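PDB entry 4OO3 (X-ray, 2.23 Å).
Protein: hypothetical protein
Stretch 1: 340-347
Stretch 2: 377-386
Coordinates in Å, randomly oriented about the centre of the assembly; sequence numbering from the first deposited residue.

Stretch 1 (340-347) PELFVEAV
Stretch 2 377-386: KVGDGVWQVE

Residues 341-346 and 382-386 form neighbouring antiparallel strands of one sheet, their N-to-C directions 152° apart and their axes approaching to 4.6 Å. Together the stretches bury 550 Å², and Gln384, Val385 and Val344 cover the most surface. Backbone torsions are extended in both strands, with phi/psi of -109/121 at Val344, -85/139 at Gln384 and -87/104 at Val385.

The register pairs Phe343 with Gln384 and Glu345 with Val382, each at a CA-CA distance of 4.4 Å without mutual hydrogen bonds, and Val344 with Trp383 at 5.1 Å as a hydrogen-bonded pair. Val344 N donates to Trp383 O (2.7 Å) and Trp383 N returns to Val344 O (2.8 Å), both nearly linear at 172°. The ladder continues with Val385 N to Leu342 O at 2.9 Å and Ala346 N to Gly381 O at 2.8 Å, the latter more bent at 152°. Between these rungs, CA-H groups approach the same carbonyls, as in Phe343 CA to Trp383 O at 3.3 Å and Glu345 CA to Gly381 O at 3.2 Å.

Gln384 shares a face with Phe343, Glu345 and Val382. Its chi1 and chi2 are both t (178° and 162°), and the extended chain lays CG 4.3 Å from the centroid of the Phe343 ring, off-centre, in a CH-pi contact. The amide also lies beside the ring, with Gln384 OE1 3.4 Å from Phe343 CE2, while Gln384 NE2 turns to Glu341 OE1 in a weak hydrogen bond (3.2 Å, 129°). Phe343, chi1 m and chi2 83°, also brings CD2 within 4.4 Å of Val382 CG1 and presents its edge to Val378, with CE2 4.2 Å from CG2.

On the other face, Val344 and Trp383 are buried together, CB to CB 4.4 Å. Val344 (chi1 t) places CG2 4.3 Å from CG2 of Val385 (also t), whose CG2 lies 3.9 Å from Leu342 CG. Leu342 (t,p), Val344 and Val385 thus form an apolar cluster between the strands; Trp383 (chi1 m, chi2 -97°) packs against Val344, with the edge of its ring towards Val344 O. Beyond Leu342, a water accepts from Leu342 N (2.6 Å) and donates to Val385 O and Glu341 OE1 (2.7 Å each), joining the strands where direct pairing has ended.

At the other end, a type II turn from Gly379 to Val382 leads into the second strand, closed by Val382 N to Gly379 O at 2.9 Å. Gly381 adopts phi/psi 80/10, a positive phi that favours glycine.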

# COMPACT_ATOMS: atom_id res chain seq x y z
N PRO A 340 13.89 -1.43 -8.63
CA PRO A 340 13.43 -0.28 -9.42
C PRO A 340 14.54 0.71 -9.76
O PRO A 340 15.36 1.05 -8.89
CB PRO A 340 12.36 0.37 -8.53
CG PRO A 340 12.63 -0.12 -7.15
CD PRO A 340 13.26 -1.47 -7.29
N GLU A 341 14.58 1.14 -11.02
CA GLU A 341 15.52 2.15 -11.48
C GLU A 341 14.74 3.25 -12.18
O GLU A 341 13.78 2.97 -12.90
CB GLU A 341 16.54 1.56 -12.46
CG GLU A 341 17.44 0.47 -11.90
CD GLU A 341 18.34 0.92 -10.75
OE1 GLU A 341 18.52 2.14 -10.56
OE2 GLU A 341 18.87 0.04 -10.04
N LEU A 342 15.16 4.49 -11.96
CA LEU A 342 14.47 5.67 -12.48
C LEU A 342 15.23 6.25 -13.68
O LEU A 342 16.46 6.32 -13.67
CB LEU A 342 14.35 6.72 -11.36
CG LEU A 342 13.73 8.09 -11.68
CD1 LEU A 342 12.32 7.99 -12.24
CD2 LEU A 342 13.74 8.94 -10.41
N PHE A 343 14.48 6.66 -14.70
CA PHE A 343 15.05 7.29 -15.90
C PHE A 343 14.36 8.61 -16.25
O PHE A 343 13.16 8.77 -16.04
CB PHE A 343 14.97 6.33 -17.09
CG PHE A 343 15.75 5.06 -16.91
CD1 PHE A 343 15.21 4.00 -16.21
CD2 PHE A 343 17.02 4.93 -17.45
CE1 PHE A 343 15.93 2.83 -16.03
CE2 PHE A 343 17.75 3.76 -17.28
CZ PHE A 343 17.20 2.70 -16.57
N VAL A 344 15.14 9.55 -16.79
CA VAL A 344 14.63 10.79 -17.36
C VAL A 344 14.78 10.71 -18.87
O VAL A 344 15.88 10.55 -19.38
CB VAL A 344 15.43 12.01 -16.86
CG1 VAL A 344 14.95 13.29 -17.54
CG2 VAL A 344 15.34 12.13 -15.34
N GLU A 345 13.66 10.84 -19.59
CA GLU A 345 13.66 10.71 -21.04
C GLU A 345 13.09 11.97 -21.66
O GLU A 345 11.91 12.27 -21.48
CB GLU A 345 12.85 9.48 -21.46
CG GLU A 345 13.16 8.25 -20.63
CD GLU A 345 12.70 6.95 -21.27
OE1 GLU A 345 11.88 6.99 -22.21
OE2 GLU A 345 13.18 5.88 -20.84
N ALA A 346 13.91 12.72 -22.38
CA ALA A 346 13.45 13.95 -23.00
C ALA A 346 12.42 13.62 -24.06
O ALA A 346 12.49 12.57 -24.71
CB ALA A 346 14.60 14.73 -23.59
N VAL A 347 11.45 14.52 -24.23
CA VAL A 347 10.45 14.41 -25.28
C VAL A 347 11.13 14.71 -26.61
O VAL A 347 12.04 15.54 -26.67
CB VAL A 347 9.27 15.38 -25.01
CG1 VAL A 347 8.36 15.51 -26.22
CG2 VAL A 347 8.47 14.90 -23.80
N LYS A 377 24.10 9.50 -18.41
CA LYS A 377 23.57 9.44 -19.77
C LYS A 377 23.68 7.98 -20.20
O LYS A 377 24.74 7.38 -20.05
CB LYS A 377 24.36 10.35 -20.70
CG LYS A 377 23.67 10.69 -22.01
CD LYS A 377 24.52 11.65 -22.84
CE LYS A 377 24.04 11.77 -24.27
NZ LYS A 377 22.88 12.69 -24.42
N VAL A 378 22.57 7.41 -20.67
CA VAL A 378 22.55 6.00 -21.10
C VAL A 378 22.02 5.85 -22.52
O VAL A 378 21.66 4.76 -22.95
CB VAL A 378 21.72 5.12 -20.13
CG1 VAL A 378 22.40 5.00 -18.78
CG2 VAL A 378 20.30 5.66 -19.98
N GLY A 379 22.02 6.96 -23.26
CA GLY A 379 21.41 7.04 -24.58
C GLY A 379 21.01 8.48 -24.79
O GLY A 379 20.70 9.18 -23.82
N ASP A 380 21.02 8.96 -26.03
CA ASP A 380 20.77 10.39 -26.25
C ASP A 380 19.31 10.73 -25.91
O ASP A 380 18.38 10.10 -26.40
CB ASP A 380 21.17 10.85 -27.67
CG ASP A 380 20.36 10.19 -28.76
OD1 ASP A 380 20.07 8.98 -28.65
OD2 ASP A 380 20.01 10.90 -29.73
N GLY A 381 19.14 11.71 -25.02
CA GLY A 381 17.83 12.06 -24.51
C GLY A 381 17.32 11.15 -23.40
O GLY A 381 16.15 11.24 -23.03
N VAL A 382 18.18 10.27 -22.88
CA VAL A 382 17.81 9.32 -21.82
C VAL A 382 18.89 9.22 -20.74
O VAL A 382 20.01 8.76 -21.00
CB VAL A 382 17.55 7.91 -22.39
CG1 VAL A 382 17.02 6.99 -21.29
CG2 VAL A 382 16.57 7.97 -23.55
N TRP A 383 18.54 9.63 -19.52
CA TRP A 383 19.45 9.60 -18.36
C TRP A 383 18.90 8.72 -17.25
O TRP A 383 17.75 8.88 -16.84
CB TRP A 383 19.64 11.01 -17.80
CG TRP A 383 20.41 11.93 -18.69
CD1 TRP A 383 21.74 12.21 -18.63
CD2 TRP A 383 19.89 12.69 -19.78
NE1 TRP A 383 22.08 13.10 -19.62
CE2 TRP A 383 20.96 13.41 -20.34
CE3 TRP A 383 18.61 12.84 -20.34
CZ2 TRP A 383 20.80 14.27 -21.43
CZ3 TRP A 383 18.45 13.70 -21.43
CH2 TRP A 383 19.54 14.40 -21.96
N GLN A 384 19.73 7.81 -16.75
CA GLN A 384 19.39 7.05 -15.56
C GLN A 384 19.78 7.84 -14.31
O GLN A 384 20.86 8.44 -14.27
CB GLN A 384 20.12 5.71 -15.54
CG GLN A 384 19.83 4.90 -14.29
CD GLN A 384 20.17 3.43 -14.43
OE1 GLN A 384 20.51 2.95 -15.51
NE2 GLN A 384 20.06 2.69 -13.33
N VAL A 385 18.92 7.81 -13.30
CA VAL A 385 19.21 8.43 -12.01
C VAL A 385 19.96 7.44 -11.14
O VAL A 385 19.38 6.51 -10.60
CB VAL A 385 17.94 8.90 -11.29
CG1 VAL A 385 18.28 9.56 -9.95
CG2 VAL A 385 17.14 9.86 -12.16
N GLU A 386 21.27 7.64 -11.01
CA GLU A 386 22.12 6.80 -10.19
C GLU A 386 21.78 7.01 -8.72
O GLU A 386 21.87 8.12 -8.21
CB GLU A 386 23.59 7.15 -10.46
CG GLU A 386 24.61 6.14 -9.99
CD GLU A 386 26.05 6.62 -10.16
OE1 GLU A 386 26.27 7.70 -10.77
OE2 GLU A 386 26.97 5.93 -9.69
O HOH W 1 17.44 4.62 -10.70